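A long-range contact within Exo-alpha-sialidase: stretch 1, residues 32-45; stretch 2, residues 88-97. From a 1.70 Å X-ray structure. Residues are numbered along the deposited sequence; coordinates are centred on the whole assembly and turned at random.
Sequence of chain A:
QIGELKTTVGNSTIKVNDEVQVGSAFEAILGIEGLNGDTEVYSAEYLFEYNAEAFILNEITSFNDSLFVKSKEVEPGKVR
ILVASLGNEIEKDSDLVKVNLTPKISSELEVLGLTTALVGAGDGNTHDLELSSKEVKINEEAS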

ATOM      1  N   ILE A  32      -6.463   2.430   4.537  1.00 18.94           N
ATOM      2  CA  ILE A  32      -7.220   1.654   5.540  1.00 20.16           C
ATOM      3  C   ILE A  32      -8.701   1.977   5.370  1.00 19.42           C
ATOM      4  O   ILE A  32      -9.066   2.997   4.742  1.00 19.39           O
ATOM      5  CB  ILE A  32      -6.701   1.949   6.976  1.00 19.29           C
ATOM      6  CG1 ILE A  32      -6.794   3.437   7.336  1.00 19.27           C
ATOM      7  CG2 ILE A  32      -5.249   1.425   7.194  1.00 18.25           C
ATOM      8  CD1 ILE A  32      -6.497   3.695   8.833  1.00 21.44           C
ATOM      9  N   GLU A  33      -9.578   1.110   5.894  1.00 22.40           N
ATOM     10  CA  GLU A  33     -11.027   1.314   5.778  1.00 22.16           C
ATOM     11  C   GLU A  33     -11.721   0.516   6.886  1.00 21.98           C
ATOM     12  O   GLU A  33     -11.211  -0.489   7.347  1.00 20.41           O
ATOM     13  CB  GLU A  33     -11.537   0.908   4.387  1.00 24.11           C
ATOM     14  CG  GLU A  33     -13.057   1.057   4.138  1.00 24.49           C
ATOM     15  CD  GLU A  33     -13.870  -0.120   4.678  1.00 27.10           C
ATOM     16  OE1 GLU A  33     -13.337  -1.236   4.762  1.00 30.08           O
ATOM     17  OE2 GLU A  33     -15.048   0.083   5.041  1.00 31.61           O
ATOM     18  N   GLY A  34     -12.838   1.053   7.369  1.00 23.31           N
ATOM     19  CA  GLY A  34     -13.652   0.348   8.357  1.00 24.78           C
ATOM     20  C   GLY A  34     -12.974   0.027   9.673  1.00 25.75           C
ATOM     21  O   GLY A  34     -13.241  -1.005  10.273  1.00 26.57           O
ATOM     22  N   LEU A  35     -12.074   0.896  10.134  1.00 27.08           N
ATOM     23  CA  LEU A  35     -11.410   0.667  11.412  1.00 28.47           C
ATOM     24  C   LEU A  35     -12.442   0.682  12.558  1.00 29.64           C
ATOM     25  O   LEU A  35     -13.428   1.428  12.480  1.00 29.73           O
ATOM     26  CB  LEU A  35     -10.332   1.722  11.689  1.00 28.57           C
ATOM     27  CG  LEU A  35      -8.926   1.326  11.243  1.00 29.07           C
ATOM     28  CD1 LEU A  35      -8.231   0.404  12.286  1.00 29.70           C
ATOM     29  CD2 LEU A  35      -9.001   0.651   9.834  1.00 30.18           C
ATOM     30  N   ASN A  36     -12.185  -0.144  13.576  1.00 30.51           N
ATOM     31  CA  ASN A  36     -13.001  -0.225  14.790  1.00 32.44           C
ATOM     32  C   ASN A  36     -13.039   1.153  15.412  1.00 33.05           C
ATOM     33  O   ASN A  36     -12.025   1.854  15.410  1.00 33.40           O
ATOM     34  CB  ASN A  36     -12.411  -1.235  15.796  1.00 32.36           C
ATOM     35  CG  ASN A  36     -12.565  -2.688  15.351  1.00 35.57           C
ATOM     36  OD1 ASN A  36     -13.289  -3.000  14.385  1.00 40.85           O
ATOM     37  ND2 ASN A  36     -11.888  -3.588  16.059  1.00 33.83           N
ATOM     38  N   GLY A  37     -14.200   1.551  15.943  1.00 33.99           N
ATOM     39  CA  GLY A  37     -14.371   2.925  16.424  1.00 34.39           C
ATOM     40  C   GLY A  37     -13.439   3.346  17.553  1.00 34.51           C
ATOM     41  O   GLY A  37     -13.052   4.508  17.637  1.00 35.59           O
ATOM     42  N   ASP A  38     -13.080   2.387  18.405  1.00 35.03           N
ATOM     43  CA  ASP A  38     -12.175   2.593  19.540  1.00 34.69           C
ATOM     44  C   ASP A  38     -10.710   2.345  19.208  1.00 33.75           C
ATOM     45  O   ASP A  38      -9.884   2.299  20.116  1.00 33.90           O
ATOM     46  CB  ASP A  38     -12.531   1.610  20.644  1.00 35.99           C
ATOM     47  CG  ASP A  38     -12.276   0.172  20.237  1.00 39.19           C
ATOM     48  OD1 ASP A  38     -11.718  -0.599  21.044  1.00 44.86           O
ATOM     49  OD2 ASP A  38     -12.633  -0.186  19.089  1.00 45.06           O
ATOM     50  N   THR A  39     -10.372   2.089  17.943  1.00 32.52           N
ATOM     51  CA  THR A  39      -8.968   1.907  17.598  1.00 32.18           C
ATOM     52  C   THR A  39      -8.449   3.265  17.144  1.00 31.38           C
ATOM     53  O   THR A  39      -8.982   3.841  16.207  1.00 31.95           O
ATOM     54  CB  THR A  39      -8.747   0.768  16.540  1.00 32.12           C
ATOM     55  OG1 THR A  39      -8.874  -0.506  17.194  1.00 30.99           O
ATOM     56  CG2 THR A  39      -7.350   0.870  15.937  1.00 31.54           C
ATOM     57  N   GLU A  40      -7.476   3.805  17.888  1.00 30.59           N
ATOM     58  CA  GLU A  40      -6.857   5.089  17.583  1.00 30.50           C
ATOM     59  C   GLU A  40      -5.542   4.857  16.848  1.00 27.93           C
ATOM     60  O   GLU A  40      -4.604   4.443  17.460  1.00 29.25           O
ATOM     61  CB  GLU A  40      -6.561   5.842  18.884  1.00 31.76           C
ATOM     62  CG  GLU A  40      -7.731   6.584  19.463  1.00 34.08           C
ATOM     63  CD  GLU A  40      -7.301   7.663  20.468  1.00 35.08           C
ATOM     64  OE1 GLU A  40      -6.351   8.447  20.181  1.00 42.44           O
ATOM     65  OE2 GLU A  40      -7.924   7.735  21.548  1.00 38.74           O
ATOM     66  N   VAL A  41      -5.480   5.127  15.544  1.00 25.49           N
ATOM     67  CA  VAL A  41      -4.342   4.675  14.742  1.00 23.97           C
ATOM     68  C   VAL A  41      -3.288   5.788  14.644  1.00 21.54           C
ATOM     69  O   VAL A  41      -3.623   6.892  14.320  1.00 19.76           O
ATOM     70  CB  VAL A  41      -4.778   4.236  13.301  1.00 24.34           C
ATOM     71  CG1 VAL A  41      -3.607   3.820  12.479  1.00 21.96           C
ATOM     72  CG2 VAL A  41      -5.758   3.078  13.374  1.00 25.58           C
ATOM     73  N   TYR A  42      -2.039   5.454  14.929  1.00 20.50           N
ATOM     74  CA  TYR A  42      -0.926   6.411  14.768  1.00 21.01           C
ATOM     75  C   TYR A  42       0.126   5.961  13.732  1.00 21.09           C
ATOM     76  O   TYR A  42       1.022   6.728  13.338  1.00 20.41           O
ATOM     77  CB  TYR A  42      -0.328   6.802  16.127  1.00 22.72           C
ATOM     78  CG  TYR A  42      -1.285   7.710  16.902  1.00 22.49           C
ATOM     79  CD1 TYR A  42      -1.312   9.066  16.646  1.00 24.36           C
ATOM     80  CD2 TYR A  42      -2.212   7.187  17.839  1.00 25.23           C
ATOM     81  CE1 TYR A  42      -2.176   9.927  17.331  1.00 25.77           C
ATOM     82  CE2 TYR A  42      -3.074   8.019  18.512  1.00 26.13           C
ATOM     83  CZ  TYR A  42      -3.055   9.406  18.247  1.00 26.83           C
ATOM     84  OH  TYR A  42      -3.890  10.320  18.876  1.00 27.31           O
ATOM     85  N   SER A  43       0.041   4.724  13.275  1.00 20.17           N
ATOM     86  CA  SER A  43       1.058   4.255  12.314  1.00 20.13           C
ATOM     87  C   SER A  43       0.456   3.097  11.568  1.00 20.86           C
ATOM     88  O   SER A  43      -0.454   2.454  12.097  1.00 20.04           O
ATOM     89  CB  SER A  43       2.333   3.808  13.040  1.00 20.06           C
ATOM     90  OG  SER A  43       2.111   2.796  13.988  1.00 21.66           O
ATOM     91  N   ALA A  44       0.954   2.828  10.360  1.00 19.18           N
ATOM     92  CA  ALA A  44       0.585   1.572   9.685  1.00 19.40           C
ATOM     93  C   ALA A  44       1.846   0.932   9.100  1.00 19.56           C
ATOM     94  O   ALA A  44       2.912   1.587   8.974  1.00 19.34           O
ATOM     95  CB  ALA A  44      -0.480   1.808   8.673  1.00 18.25           C
ATOM     96  N   GLU A  45       1.737  -0.343   8.743  1.00 20.29           N
ATOM     97  CA  GLU A  45       2.831  -1.051   8.088  1.00 20.11           C
ATOM     98  C   GLU A  45       2.305  -2.052   7.066  1.00 19.93           C
ATOM     99  O   GLU A  45       1.494  -2.920   7.392  1.00 18.36           O
ATOM    100  CB  GLU A  45       3.702  -1.765   9.123  1.00 20.68           C
ATOM    101  CG  GLU A  45       4.632  -2.815   8.535  1.00 22.04           C
ATOM    102  CD  GLU A  45       5.549  -3.428   9.574  1.00 24.21           C
ATOM    103  OE1 GLU A  45       5.504  -2.990  10.742  1.00 29.53           O
ATOM    104  OE2 GLU A  45       6.316  -4.350   9.221  1.00 26.57           O
ATOM    105  N   ASN A  88      -1.378  13.959  14.556  1.00 26.88           N
ATOM    106  CA  ASN A  88      -2.808  13.595  14.729  1.00 27.75           C
ATOM    107  C   ASN A  88      -3.072  12.101  14.528  1.00 27.88           C
ATOM    108  O   ASN A  88      -2.378  11.389  13.758  1.00 27.33           O
ATOM    109  CB  ASN A  88      -3.678  14.302  13.689  1.00 29.30           C
ATOM    110  CG  ASN A  88      -3.510  15.818  13.683  1.00 31.49           C
ATOM    111  OD1 ASN A  88      -3.817  16.474  14.660  1.00 34.41           O
ATOM    112  ND2 ASN A  88      -3.009  16.365  12.571  1.00 30.98           N
ATOM    113  N   GLU A  89      -4.155  11.654  15.146  1.00 27.47           N
ATOM    114  CA  GLU A  89      -4.747  10.369  14.818  1.00 27.01           C
ATOM    115  C   GLU A  89      -5.071  10.271  13.309  1.00 24.46           C
ATOM    116  O   GLU A  89      -5.557  11.221  12.700  1.00 24.72           O
ATOM    117  CB  GLU A  89      -6.045  10.220  15.635  1.00 27.08           C
ATOM    118  CG  GLU A  89      -6.443   8.826  15.818  1.00 28.27           C
ATOM    119  CD  GLU A  89      -7.795   8.713  16.531  1.00 29.67           C
ATOM    120  OE1 GLU A  89      -8.132   9.588  17.398  1.00 33.10           O
ATOM    121  OE2 GLU A  89      -8.509   7.772  16.194  1.00 29.83           O
ATOM    122  N   ILE A  90      -4.800   9.100  12.748  1.00 24.30           N
ATOM    123  CA  ILE A  90      -5.005   8.769  11.348  1.00 25.13           C
ATOM    124  C   ILE A  90      -6.492   8.461  11.196  1.00 25.23           C
ATOM    125  O   ILE A  90      -7.018   7.698  11.933  1.00 25.56           O
ATOM    126  CB  ILE A  90      -4.071   7.556  10.960  1.00 24.64           C
ATOM    127  CG1 ILE A  90      -2.610   8.049  10.875  1.00 22.42           C
ATOM    128  CG2 ILE A  90      -4.471   6.905   9.634  1.00 24.79           C
ATOM    129  CD1 ILE A  90      -1.589   7.024  10.518  1.00 23.24           C
ATOM    130  N   GLU A  91      -7.169   9.081  10.248  1.00 26.21           N
ATOM    131  CA  GLU A  91      -8.603   8.820  10.088  1.00 27.56           C
ATOM    132  C   GLU A  91      -8.932   7.381   9.610  1.00 26.90           C
ATOM    133  O   GLU A  91      -8.096   6.710   8.991  1.00 27.43           O
ATOM    134  CB  GLU A  91      -9.199   9.863   9.156  1.00 28.01           C
ATOM    135  CG  GLU A  91      -8.916  11.294   9.603  1.00 31.38           C
ATOM    136  CD  GLU A  91      -9.682  12.287   8.767  1.00 31.37           C
ATOM    137  OE1 GLU A  91      -9.053  13.145   8.109  1.00 36.19           O
ATOM    138  OE2 GLU A  91     -10.929  12.186   8.752  1.00 35.71           O
ATOM    139  N   LYS A  92     -10.157   6.938   9.893  1.00 26.15           N
ATOM    140  CA  LYS A  92     -10.532   5.519   9.835  1.00 26.57           C
ATOM    141  C   LYS A  92     -10.533   4.965   8.379  1.00 25.61           C
ATOM    142  O   LYS A  92     -10.335   3.762   8.166  1.00 26.27           O
ATOM    143  CB  LYS A  92     -11.910   5.317  10.467  1.00 27.07           C
ATOM    144  CG  LYS A  92     -12.072   5.860  11.914  1.00 30.08           C
ATOM    145  CD  LYS A  92     -11.470   4.926  13.010  1.00 30.63           C
ATOM    146  CE  LYS A  92     -11.617   5.547  14.425  1.00 31.27           C
ATOM    147  NZ  LYS A  92     -10.388   5.264  15.240  1.00 33.99           N
ATOM    148  N   ASP A  93     -10.777   5.842   7.417  1.00 24.47           N
ATOM    149  CA  ASP A  93     -10.917   5.418   5.988  1.00 25.01           C
ATOM    150  C   ASP A  93      -9.909   6.127   5.079  1.00 23.70           C
ATOM    151  O   ASP A  93     -10.143   6.276   3.862  1.00 24.13           O
ATOM    152  CB  ASP A  93     -12.349   5.690   5.523  1.00 24.12           C
ATOM    153  CG  ASP A  93     -13.351   4.595   5.984  1.00 24.63           C
ATOM    154  OD1 ASP A  93     -13.086   3.794   6.890  1.00 29.96           O
ATOM    155  OD2 ASP A  93     -14.436   4.554   5.415  1.00 27.78           O
ATOM    156  N   SER A  94      -8.797   6.554   5.664  1.00 23.90           N
ATOM    157  CA  SER A  94      -7.828   7.370   4.931  1.00 23.85           C
ATOM    158  C   SER A  94      -6.947   6.559   3.954  1.00 22.46           C
ATOM    159  O   SER A  94      -6.635   5.423   4.187  1.00 21.29           O
ATOM    160  CB  SER A  94      -6.922   8.256   5.833  1.00 25.00           C
ATOM    161  OG  SER A  94      -6.850   7.862   7.196  1.00 30.22           O
ATOM    162  N   ASP A  95      -6.539   7.237   2.891  1.00 22.01           N
ATOM    163  CA  ASP A  95      -5.487   6.786   2.014  1.00 21.60           C
ATOM    164  C   ASP A  95      -4.148   7.280   2.596  1.00 20.69           C
ATOM    165  O   ASP A  95      -4.046   8.430   3.103  1.00 18.91           O
ATOM    166  CB  ASP A  95      -5.753   7.281   0.590  1.00 21.09           C
ATOM    167  CG  ASP A  95      -6.995   6.614  -0.038  1.00 23.86           C
ATOM    168  OD1 ASP A  95      -7.503   5.656   0.547  1.00 25.94           O
ATOM    169  OD2 ASP A  95      -7.441   7.044  -1.103  1.00 21.68           O
ATOM    170  N   LEU A  96      -3.162   6.388   2.583  1.00 20.41           N
ATOM    171  CA  LEU A  96      -1.918   6.580   3.322  1.00 20.38           C
ATOM    172  C   LEU A  96      -0.641   6.660   2.449  1.00 20.00           C
ATOM    173  O   LEU A  96       0.271   7.424   2.759  1.00 19.74           O
ATOM    174  CB  LEU A  96      -1.755   5.474   4.353  1.00 20.56           C
ATOM    175  CG  LEU A  96      -2.795   5.400   5.471  1.00 20.19           C
ATOM    176  CD1 LEU A  96      -2.481   4.284   6.419  1.00 19.89           C
ATOM    177  CD2 LEU A  96      -2.814   6.749   6.251  1.00 20.15           C
ATOM    178  N   VAL A  97      -0.589   5.882   1.370  1.00 19.41           N
ATOM    179  CA  VAL A  97       0.660   5.720   0.613  1.00 20.20           C
ATOM    180  C   VAL A  97       0.364   5.676  -0.890  1.00 20.27           C
ATOM    181  O   VAL A  97      -0.651   5.100  -1.301  1.00 18.84           O
ATOM    182  CB  VAL A  97       1.390   4.428   0.989  1.00 18.94           C
ATOM    183  CG1 VAL A  97       2.761   4.300   0.124  1.00 19.19           C
ATOM    184  CG2 VAL A  97       1.609   4.313   2.480  1.00 19.22           C
TER
HETATM  185  O   HOH W   1      -8.561   3.679   2.048  1.00 15.11           O
HETATM  186  O   HOH W   2     -15.837   2.454   5.818  1.00 25.38           O
HETATM  187  O   HOH W   3     -10.562   6.646  17.523  1.00 33.44           O
HETATM  188  O   HOH W   4      -7.753   6.448  14.036  1.00 31.29           O

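The touching residues of the two stretches are at least 46 positions apart in sequence, and the contact buries 765 Å²; it reads as a greasy seam pinned at intervals by backbone hydrogen bonds. Three direct bonds cross it. Ile32 N donates to Ser94 O at 3.0 Å and Ile90 N to Val41 O at 3.0 Å, both nearly straight, so the main chains are fixed at two separated points; Gly34 N gives the third, to Asp93 OD1 at 2.8 Å.

Between the first two pins lies the apolar filling. Ile32 is its chief bump: its CA-to-CB bond runs sideways, but with chi1 p and chi2 t the end of the chain comes nearer stretch 2. There Ile32 CD1 packs 3.9 Å from Ile90 CG2 and 3.4 Å from Glu91 O, nestling into the bend of the type I turn Glu91–Ser94. The other branch, Ile32 CG2, lies 4.1 Å from Leu96 CD1, and that same Leu96 CD1 meets Ala44 CB at 3.9 Å. Alanine suits this place: its one methyl faces stretch 2, and leucine supplies the reach. Ile90 also points toward its partner, its CB 4.1 Å from Val41 CG1, while its extended CD1 lies 3.8 Å from Tyr42 C, so that side chain spans from Ile32 to the backbone of stretch 1. Branched aliphatics fill these buried spaces without leaving polar atoms unpaired.

The turn holds its own shape with a very short bond from Ser94 OG to Glu91 O, 2.5 Å. Its Asp93 reaches across to Gly34, whose positive phi by itself favours glycine. Glu33 OE2 and Asp93 OD2 are like charges 4.5 Å apart, and water 2 bridges them, donating to each at 2.6 Å.

At the more polar end, Lys92 has 123 Å² covered, more than any other residue in the contact. Its aliphatic stem lies against Leu35, Lys92 CD to Leu35 CB 3.6 Å, and its end comes in beside the Asn36–Thr39 turn. The modelled Lys92 NZ is only 2.2 Å from Thr39 O, a clash, so its exact place is uncertain. Water 4 fills the gap nearby, accepting from Val41 N at 3.0 Å and donating to Glu89 OE2 and Ile90 O at 2.6 Å each, thereby satisfying backbone groups from both stretches.

Tyr42 closes the edge. Its CA-to-CB bond points away, yet the end of the side chain comes back to stretch 2, with Tyr42 CE1 3.4 Å from Glu89 N and Tyr42 OH 3.9 Å from Glu89 CB, packing beside the backbone and the base of the Glu89 side chain.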